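Local coordinates for protein glycine betaine/carnitine/choline ABC transporter (Staphylococcus aureus subsp. aureus Mu50, PDB 3O66) that probably serves as the substrate-binding component of an ABC importer, capturing glycine betaine, carnitine or choline for uptake into the cell, at residues R29-H34 with I241-G246; T18-I23 with S251-L256. All coordinates share one frame; numbering follows the deposited sequence.

Both contacts hang on helix 19-35. Contact 2 lies at its N-terminal end, its centre about 8 Å from the centre of the chain, and all four touching residues are buried; contact 1 lies toward its C-terminal end, its centre about 17 Å from the chain's centre, and is only partly buried. The partners are consecutive helices, 236-242 with the adjoining turn and 250-261, so two neighbouring pieces of the late chain pack against one early helix. In neither does a hydrogen bond pass between the segments. Contact 1 is leucine packing bordered by a lysine tied to carboxylates, whereas contact 2 sets selenomethionine against a buried glutamate and an isoleucine.

Contact 1: residues R29-H34 with I241-G246; sequences RLLIEH and INKLTG
Leu31 is the side chain that carries this contact, its two methyls taking different partners. CD2 meets the branch of Leu244 tip to tip, 3.7 Å from Leu244 CG and 3.9 Å from Leu244 CD2, so one methyl of Leu31 sits against the branch point and both methyls of Leu244. The second methyl, CD1, lies 4.0 Å from Lys243 CD and equally near Lys243 NZ, with the lysine chain slanting across it. Leu31 reaches over because its CG stands anti to the backbone N (chi1 -174°), on the side of the helix that looks at the turn. His34, one helical turn further on, adds a light touch: Lys243 NZ comes to the ring edge, near its plane, 4.5 Å from His34 CD2.

The lysine's charge is spent beyond the two segments. Its NZ forms salt bridges with Asp35 and Asp282 and a hydrogen bond to the backbone carbonyl of Tyr280; Asp282 also accepts from His34 NE2, while Tyr280 stacks on the histidine ring. The C-terminal tail thereby links the polar ends of Lys243 and His34, and the aspartates probably balance the lysine's charge.

What presents Lys243 and Leu244 is a type I beta turn from Asn242 to Thr245, which bonds Thr245 N to Asn242 O at 3.1 Å. Thr245 OG1, which lies in the amide plane of Asn242, accepts from ND2, fairly straight at 159°. Leu244 also rests on Met27 and Leu28 of helix 19-35, and Ile32 reaches helix 236-242 at Leu237 and Thr240. This is helix-against-turn packing within one lobe of a periplasmic-binding-protein fold: the C-terminal half of helix 19-35 is joined to the Asn242-Thr245 turn.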
ATOM      1  N   ARG A  29       7.362   6.111  14.316  1.00 24.08           N
ATOM      2  CA  ARG A  29       7.622   7.129  15.351  1.00 24.20           C
ATOM      3  C   ARG A  29       7.817   6.442  16.709  1.00 23.85           C
ATOM      4  O   ARG A  29       8.772   6.752  17.464  1.00 24.09           O
ATOM      5  CB  ARG A  29       6.471   8.160  15.424  1.00 24.57           C
ATOM      6  CG  ARG A  29       6.567   9.095  16.631  1.00 25.51           C
ATOM      7  CD  ARG A  29       5.345  10.021  16.698  1.00 28.91           C
ATOM      8  NE  ARG A  29       4.094   9.299  17.003  1.00 28.28           N
ATOM      9  CZ  ARG A  29       3.672   8.995  18.225  1.00 28.32           C
ATOM     10  NH1 ARG A  29       4.382   9.346  19.293  1.00 27.89           N
ATOM     11  NH2 ARG A  29       2.520   8.350  18.385  1.00 27.89           N
ATOM     12  N   LEU A  30       6.899   5.530  17.027  1.00 22.47           N
ATOM     13  CA  LEU A  30       6.937   4.834  18.301  1.00 22.71           C
ATOM     14  C   LEU A  30       8.112   3.884  18.403  1.00 23.49           C
ATOM     15  O   LEU A  30       8.698   3.723  19.474  1.00 23.42           O
ATOM     16  CB  LEU A  30       5.598   4.132  18.607  1.00 21.95           C
ATOM     17  CG  LEU A  30       4.383   5.036  18.860  1.00 22.52           C
ATOM     18  CD1 LEU A  30       3.080   4.252  18.632  1.00 24.56           C
ATOM     19  CD2 LEU A  30       4.383   5.703  20.282  1.00 24.18           C
ATOM     20  N   LEU A  31       8.466   3.257  17.283  1.00 23.20           N
ATOM     21  CA  LEU A  31       9.545   2.293  17.297  1.00 23.68           C
ATOM     22  C   LEU A  31      10.872   3.028  17.474  1.00 24.21           C
ATOM     23  O   LEU A  31      11.733   2.562  18.211  1.00 26.07           O
ATOM     24  CB  LEU A  31       9.534   1.474  16.003  1.00 23.03           C
ATOM     25  CG  LEU A  31      10.517   0.325  15.905  1.00 24.32           C
ATOM     26  CD1 LEU A  31      10.384  -0.666  17.056  1.00 25.82           C
ATOM     27  CD2 LEU A  31      10.318  -0.364  14.542  1.00 26.34           C
ATOM     28  N   ILE A  32      11.026   4.182  16.822  1.00 23.81           N
ATOM     29  CA  ILE A  32      12.232   5.009  17.001  1.00 24.05           C
ATOM     30  C   ILE A  32      12.327   5.504  18.443  1.00 25.35           C
ATOM     31  O   ILE A  32      13.394   5.417  19.069  1.00 26.11           O
ATOM     32  CB  ILE A  32      12.286   6.163  15.992  1.00 23.97           C
ATOM     33  CG1 ILE A  32      12.510   5.579  14.577  1.00 23.07           C
ATOM     34  CG2 ILE A  32      13.356   7.195  16.384  1.00 24.59           C
ATOM     35  CD1 ILE A  32      12.113   6.538  13.461  1.00 24.42           C
ATOM     36  N   GLU A  33      11.217   6.005  18.990  1.00 25.59           N
ATOM     37  CA  GLU A  33      11.229   6.373  20.414  1.00 26.89           C
ATOM     38  C   GLU A  33      11.692   5.198  21.266  1.00 27.15           C
ATOM     39  O   GLU A  33      12.492   5.372  22.212  1.00 28.73           O
ATOM     40  CB  GLU A  33       9.865   6.870  20.889  1.00 27.86           C
ATOM     41  CG  GLU A  33       9.498   8.223  20.315  1.00 31.18           C
ATOM     42  CD  GLU A  33       8.130   8.728  20.773  1.00 38.24           C
ATOM     43  OE1 GLU A  33       7.759   8.478  21.943  1.00 40.94           O
ATOM     44  OE2 GLU A  33       7.439   9.391  19.952  1.00 39.17           O
ATOM     45  N   HIS A  34      11.152   4.021  20.975  1.00 26.29           N
ATOM     46  CA  HIS A  34      11.461   2.817  21.759  1.00 27.12           C
ATOM     47  C   HIS A  34      12.944   2.447  21.655  1.00 27.49           C
ATOM     48  O   HIS A  34      13.628   2.318  22.682  1.00 28.92           O
ATOM     49  CB  HIS A  34      10.565   1.632  21.349  1.00 25.65           C
ATOM     50  CG  HIS A  34      10.922   0.335  22.033  1.00 28.28           C
ATOM     51  ND1 HIS A  34      10.523   0.029  23.320  1.00 30.09           N
ATOM     52  CD2 HIS A  34      11.653  -0.722  21.606  1.00 26.92           C
ATOM     53  CE1 HIS A  34      10.982  -1.170  23.649  1.00 30.78           C
ATOM     54  NE2 HIS A  34      11.675  -1.644  22.627  1.00 30.57           N
ATOM     55  N   ILE A 241      14.419   0.927  11.391  1.00 24.23           N
ATOM     56  CA  ILE A 241      13.452   0.835  10.296  1.00 23.89           C
ATOM     57  C   ILE A 241      13.396  -0.594   9.736  1.00 23.97           C
ATOM     58  O   ILE A 241      12.305  -1.127   9.526  1.00 24.05           O
ATOM     59  CB  ILE A 241      13.733   1.888   9.214  1.00 24.86           C
ATOM     60  CG1 ILE A 241      13.568   3.316   9.803  1.00 25.60           C
ATOM     61  CG2 ILE A 241      12.835   1.653   7.965  1.00 22.84           C
ATOM     62  CD1 ILE A 241      14.315   4.443   9.013  1.00 25.59           C
ATOM     63  N   ASN A 242      14.552  -1.220   9.531  1.00 23.56           N
ATOM     64  CA  ASN A 242      14.596  -2.605   9.043  1.00 24.34           C
ATOM     65  C   ASN A 242      13.921  -3.626   9.947  1.00 23.34           C
ATOM     66  O   ASN A 242      13.620  -4.717   9.499  1.00 23.64           O
ATOM     67  CB  ASN A 242      16.028  -3.037   8.726  1.00 25.78           C
ATOM     68  CG  ASN A 242      16.455  -2.656   7.301  1.00 27.67           C
ATOM     69  OD1 ASN A 242      17.572  -2.169   7.093  1.00 32.80           O
ATOM     70  ND2 ASN A 242      15.569  -2.876   6.316  1.00 26.67           N
ATOM     71  N   LYS A 243      13.656  -3.282  11.203  1.00 22.67           N
ATOM     72  CA  LYS A 243      12.931  -4.201  12.071  1.00 23.45           C
ATOM     73  C   LYS A 243      11.538  -4.487  11.503  1.00 23.25           C
ATOM     74  O   LYS A 243      10.982  -5.538  11.763  1.00 22.35           O
ATOM     75  CB  LYS A 243      12.750  -3.605  13.460  1.00 23.96           C
ATOM     76  CG  LYS A 243      13.889  -3.741  14.434  1.00 24.15           C
ATOM     77  CD  LYS A 243      13.392  -3.013  15.717  1.00 26.46           C
ATOM     78  CE  LYS A 243      13.944  -3.631  16.948  1.00 30.06           C
ATOM     79  NZ  LYS A 243      13.342  -3.080  18.179  1.00 30.98           N
ATOM     80  N   LEU A 244      10.974  -3.537  10.740  1.00 22.90           N
ATOM     81  CA  LEU A 244       9.625  -3.706  10.206  1.00 23.03           C
ATOM     82  C   LEU A 244       9.587  -4.414   8.853  1.00 22.97           C
ATOM     83  O   LEU A 244       8.510  -4.718   8.366  1.00 22.60           O
ATOM     84  CB  LEU A 244       8.899  -2.349  10.123  1.00 23.02           C
ATOM     85  CG  LEU A 244       8.629  -1.670  11.504  1.00 23.07           C
ATOM     86  CD1 LEU A 244       7.863  -0.363  11.329  1.00 23.58           C
ATOM     87  CD2 LEU A 244       7.847  -2.570  12.410  1.00 24.27           C
ATOM     88  N   THR A 245      10.744  -4.662   8.247  1.00 23.49           N
ATOM     89  CA  THR A 245      10.805  -5.297   6.930  1.00 24.72           C
ATOM     90  C   THR A 245      10.200  -6.715   6.960  1.00 25.17           C
ATOM     91  O   THR A 245      10.638  -7.553   7.749  1.00 23.72           O
ATOM     92  CB  THR A 245      12.275  -5.344   6.435  1.00 25.74           C
ATOM     93  OG1 THR A 245      12.731  -3.999   6.219  1.00 27.61           O
ATOM     94  CG2 THR A 245      12.412  -6.167   5.137  1.00 27.19           C
ATOM     95  N   GLY A 246       9.203  -6.977   6.097  1.00 25.32           N
ATOM     96  CA  GLY A 246       8.476  -8.254   6.083  1.00 25.80           C
ATOM     97  C   GLY A 246       7.436  -8.479   7.180  1.00 26.37           C
ATOM     98  O   GLY A 246       6.737  -9.496   7.168  1.00 28.24           O
TER

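Contact 2: residues T18-I23 with S251-L256; sequences TSESQI and SEMQRL
Glu20 lies across the selenomethionine at 253, its aliphatic stem against the seleno-ether and its carboxylate over the start of that chain. Glu20 CG is 3.9 Å from SE of Met253, and Glu20 OE1 comes within 3.4 Å of Met253 CG, a contact of oxygen with a methylene. With CG anti to the backbone N (chi1 -177°) and the chain extended beyond it, the glutamate sends its acid group along the partner helix. Met253 bends instead, at chi2 (62°) and again at chi3, and this curl brings its CE methyl back to 4.1 Å from Ile23 CD1.

Ile23 points at the other helix and ends on its backbone: CD1 sits 3.5 Å from the carbonyl oxygen of Leu256 and 4.4 Å from Leu256 CB. One methyl thus touches both the selenomethionine and the helix backbone a turn later.

The buried carboxylate of Glu20 finds its polar partners outside the two segments, OE1 bonded to Thr198 and Asn257 and OE2 to Tyr70 and Asn114, so each oxygen has two partners and the group's rotation is probably fixed; an acetate ion about 4 Å from this side chain may mark a pocket, though it probably came from the crystallisation liquor.

Thr18 starts the first helix as its N-cap, OG1 accepting from Ser21 N at 3.1 Å. The axes of 19-23 and 251-256 run almost at right angles, 98° apart, and approach to 10.6 Å. Phe112 touches both Glu20 and Met253, Pro267 and Val270 of helix 267-277 pack on Ile23 and Leu256 respectively, and helix 19-35 itself follows directly from strand 12-16, an inner strand of its five-stranded mixed sheet, between 43-48 and 65-70.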
ATOM      1  N   THR A  18      -4.323   8.989   4.620  1.00 28.98           N
ATOM      2  CA  THR A  18      -4.902   7.638   4.647  1.00 28.06           C
ATOM      3  C   THR A  18      -4.566   7.002   5.988  1.00 27.32           C
ATOM      4  O   THR A  18      -3.525   7.316   6.572  1.00 26.24           O
ATOM      5  CB  THR A  18      -4.319   6.747   3.541  1.00 27.76           C
ATOM      6  OG1 THR A  18      -2.904   6.552   3.760  1.00 26.54           O
ATOM      7  CG2 THR A  18      -4.547   7.372   2.159  1.00 28.02           C
ATOM      8  N   SER A  19      -5.460   6.162   6.501  1.00 26.64           N
ATOM      9  CA  SER A  19      -5.186   5.464   7.765  1.00 26.61           C
ATOM     10  C   SER A  19      -3.939   4.605   7.650  1.00 24.73           C
ATOM     11  O   SER A  19      -3.145   4.534   8.571  1.00 24.00           O
ATOM     12  CB  SER A  19      -6.369   4.593   8.195  1.00 26.41           C
ATOM     13  OG  SER A  19      -7.476   5.431   8.421  1.00 29.10           O
ATOM     14  N   GLU A  20      -3.760   3.989   6.492  1.00 23.81           N
ATOM     15  CA  GLU A  20      -2.623   3.150   6.250  1.00 23.39           C
ATOM     16  C   GLU A  20      -1.290   3.877   6.485  1.00 22.96           C
ATOM     17  O   GLU A  20      -0.412   3.392   7.227  1.00 21.89           O
ATOM     18  CB  GLU A  20      -2.679   2.660   4.814  1.00 23.69           C
ATOM     19  CG  GLU A  20      -1.559   1.700   4.495  1.00 25.48           C
ATOM     20  CD  GLU A  20      -1.845   0.915   3.229  1.00 26.43           C
ATOM     21  OE1 GLU A  20      -2.829   0.143   3.232  1.00 26.68           O
ATOM     22  OE2 GLU A  20      -1.092   1.081   2.254  1.00 25.12           O
ATOM     23  N   SER A  21      -1.133   5.024   5.833  1.00 22.78           N
ATOM     24  CA  SER A  21       0.060   5.844   6.021  1.00 22.61           C
ATOM     25  C   SER A  21       0.201   6.307   7.474  1.00 23.23           C
ATOM     26  O   SER A  21       1.320   6.310   8.037  1.00 23.32           O
ATOM     27  CB  SER A  21       0.047   7.031   5.069  1.00 22.40           C
ATOM     28  OG  SER A  21       1.113   7.902   5.373  1.00 23.43           O
ATOM     29  N   GLN A  22      -0.919   6.680   8.091  1.00 23.25           N
ATOM     30  CA  GLN A  22      -0.855   7.169   9.470  1.00 23.88           C
ATOM     31  C   GLN A  22      -0.464   6.057  10.456  1.00 23.23           C
ATOM     32  O   GLN A  22       0.356   6.289  11.350  1.00 23.90           O
ATOM     33  CB  GLN A  22      -2.131   7.891   9.872  1.00 24.70           C
ATOM     34  CG  GLN A  22      -2.378   9.120   8.971  1.00 28.01           C
ATOM     35  CD  GLN A  22      -3.725   9.732   9.178  1.00 34.10           C
ATOM     36  OE1 GLN A  22      -4.705   9.041   9.488  1.00 36.36           O
ATOM     37  NE2 GLN A  22      -3.802  11.050   9.000  1.00 36.05           N
ATOM     38  N   ILE A  23      -1.037   4.878  10.281  1.00 20.96           N
ATOM     39  CA  ILE A  23      -0.659   3.695  11.086  1.00 20.97           C
ATOM     40  C   ILE A  23       0.857   3.420  11.021  1.00 20.66           C
ATOM     41  O   ILE A  23       1.545   3.384  12.072  1.00 21.14           O
ATOM     42  CB  ILE A  23      -1.507   2.442  10.723  1.00 20.58           C
ATOM     43  CG1 ILE A  23      -2.978   2.660  11.099  1.00 21.05           C
ATOM     44  CG2 ILE A  23      -0.939   1.089  11.430  1.00 19.84           C
ATOM     45  CD1 ILE A  23      -3.956   1.684  10.385  1.00 20.61           C
ATOM     46  N   SER A 251      -2.683  -9.268   4.267  1.00 20.30           N
ATOM     47  CA  SER A 251      -3.791  -9.643   5.179  1.00 20.93           C
ATOM     48  C   SER A 251      -3.710  -8.856   6.501  1.00 20.32           C
ATOM     49  O   SER A 251      -4.706  -8.414   7.049  1.00 20.77           O
ATOM     50  CB  SER A 251      -3.706 -11.145   5.512  1.00 21.54           C
ATOM     51  OG  SER A 251      -3.914 -11.944   4.351  1.00 26.09           O
ATOM     52  N   GLU A 252      -2.498  -8.668   7.005  0.50 19.88           N
ATOM     53  CA  GLU A 252      -2.307  -7.932   8.256  0.50 19.28           C
ATOM     54  C   GLU A 252      -2.588  -6.439   8.080  0.50 19.53           C
ATOM     55  O   GLU A 252      -3.186  -5.818   8.954  0.50 19.20           O
ATOM     56  CB  GLU A 252      -0.892  -8.149   8.802  0.50 18.92           C
ATOM     57  CG  GLU A 252      -0.681  -7.613  10.199  0.50 17.69           C
ATOM     58  CD  GLU A 252      -1.540  -8.318  11.241  0.50 21.43           C
ATOM     59  OE1 GLU A 252      -2.053  -9.434  10.973  0.50 19.93           O
ATOM     60  OE2 GLU A 252      -1.665  -7.754  12.353  0.50 23.48           O
HETATM   61  N   MSE A 253      -2.173  -5.868   6.951  1.00 19.89           N
HETATM   62  CA  MSE A 253      -2.458  -4.445   6.665  1.00 20.25           C
HETATM   63  C   MSE A 253      -3.957  -4.232   6.543  1.00 20.48           C
HETATM   64  O   MSE A 253      -4.447  -3.191   6.973  1.00 21.16           O
HETATM   65  CB  MSE A 253      -1.777  -3.985   5.366  1.00 19.55           C
HETATM   66  CG  MSE A 253      -1.739  -2.431   5.165  1.00 20.37           C
HETATM   67 SE   MSE A 253      -0.695  -1.534   6.588  0.75 22.96          SE
HETATM   68  CE  MSE A 253      -2.157  -0.748   7.628  1.00 19.87           C
ATOM     69  N   GLN A 254      -4.665  -5.184   5.922  1.00 19.52           N
ATOM     70  CA  GLN A 254      -6.125  -5.120   5.856  1.00 20.17           C
ATOM     71  C   GLN A 254      -6.706  -5.063   7.264  1.00 20.36           C
ATOM     72  O   GLN A 254      -7.539  -4.185   7.560  1.00 21.92           O
ATOM     73  CB  GLN A 254      -6.712  -6.308   5.097  1.00 19.84           C
ATOM     74  CG  GLN A 254      -6.412  -6.317   3.575  1.00 19.48           C
ATOM     75  CD  GLN A 254      -6.524  -7.711   3.008  1.00 20.41           C
ATOM     76  OE1 GLN A 254      -6.879  -8.650   3.733  1.00 19.66           O
ATOM     77  NE2 GLN A 254      -6.239  -7.865   1.714  1.00 19.20           N
ATOM     78  N   ARG A 255      -6.227  -5.957   8.142  1.00 19.92           N
ATOM     79  CA  ARG A 255      -6.681  -5.983   9.532  1.00 20.61           C
ATOM     80  C   ARG A 255      -6.376  -4.698  10.286  1.00 20.57           C
ATOM     81  O   ARG A 255      -7.213  -4.216  11.062  1.00 21.11           O
ATOM     82  CB  ARG A 255      -6.116  -7.191  10.332  1.00 21.62           C
ATOM     83  CG  ARG A 255      -6.832  -8.526  10.036  1.00 23.87           C
ATOM     84  CD  ARG A 255      -6.276  -9.681  10.922  1.00 25.01           C
ATOM     85  NE  ARG A 255      -4.934 -10.073  10.487  1.00 26.28           N
ATOM     86  CZ  ARG A 255      -4.677 -10.926   9.494  1.00 25.34           C
ATOM     87  NH1 ARG A 255      -3.422 -11.200   9.182  1.00 24.64           N
ATOM     88  NH2 ARG A 255      -5.666 -11.491   8.799  1.00 25.71           N
ATOM     89  N   LEU A 256      -5.177  -4.160  10.099  1.00 20.23           N
ATOM     90  CA  LEU A 256      -4.792  -2.930  10.780  1.00 20.71           C
ATOM     91  C   LEU A 256      -5.644  -1.785  10.271  1.00 20.40           C
ATOM     92  O   LEU A 256      -6.142  -0.980  11.055  1.00 21.50           O
ATOM     93  CB  LEU A 256      -3.292  -2.630  10.555  1.00 19.74           C
ATOM     94  CG  LEU A 256      -2.355  -3.616  11.256  1.00 23.82           C
ATOM     95  CD1 LEU A 256      -0.919  -3.367  10.766  1.00 23.80           C
ATOM     96  CD2 LEU A 256      -2.473  -3.543  12.808  1.00 26.35           C
TER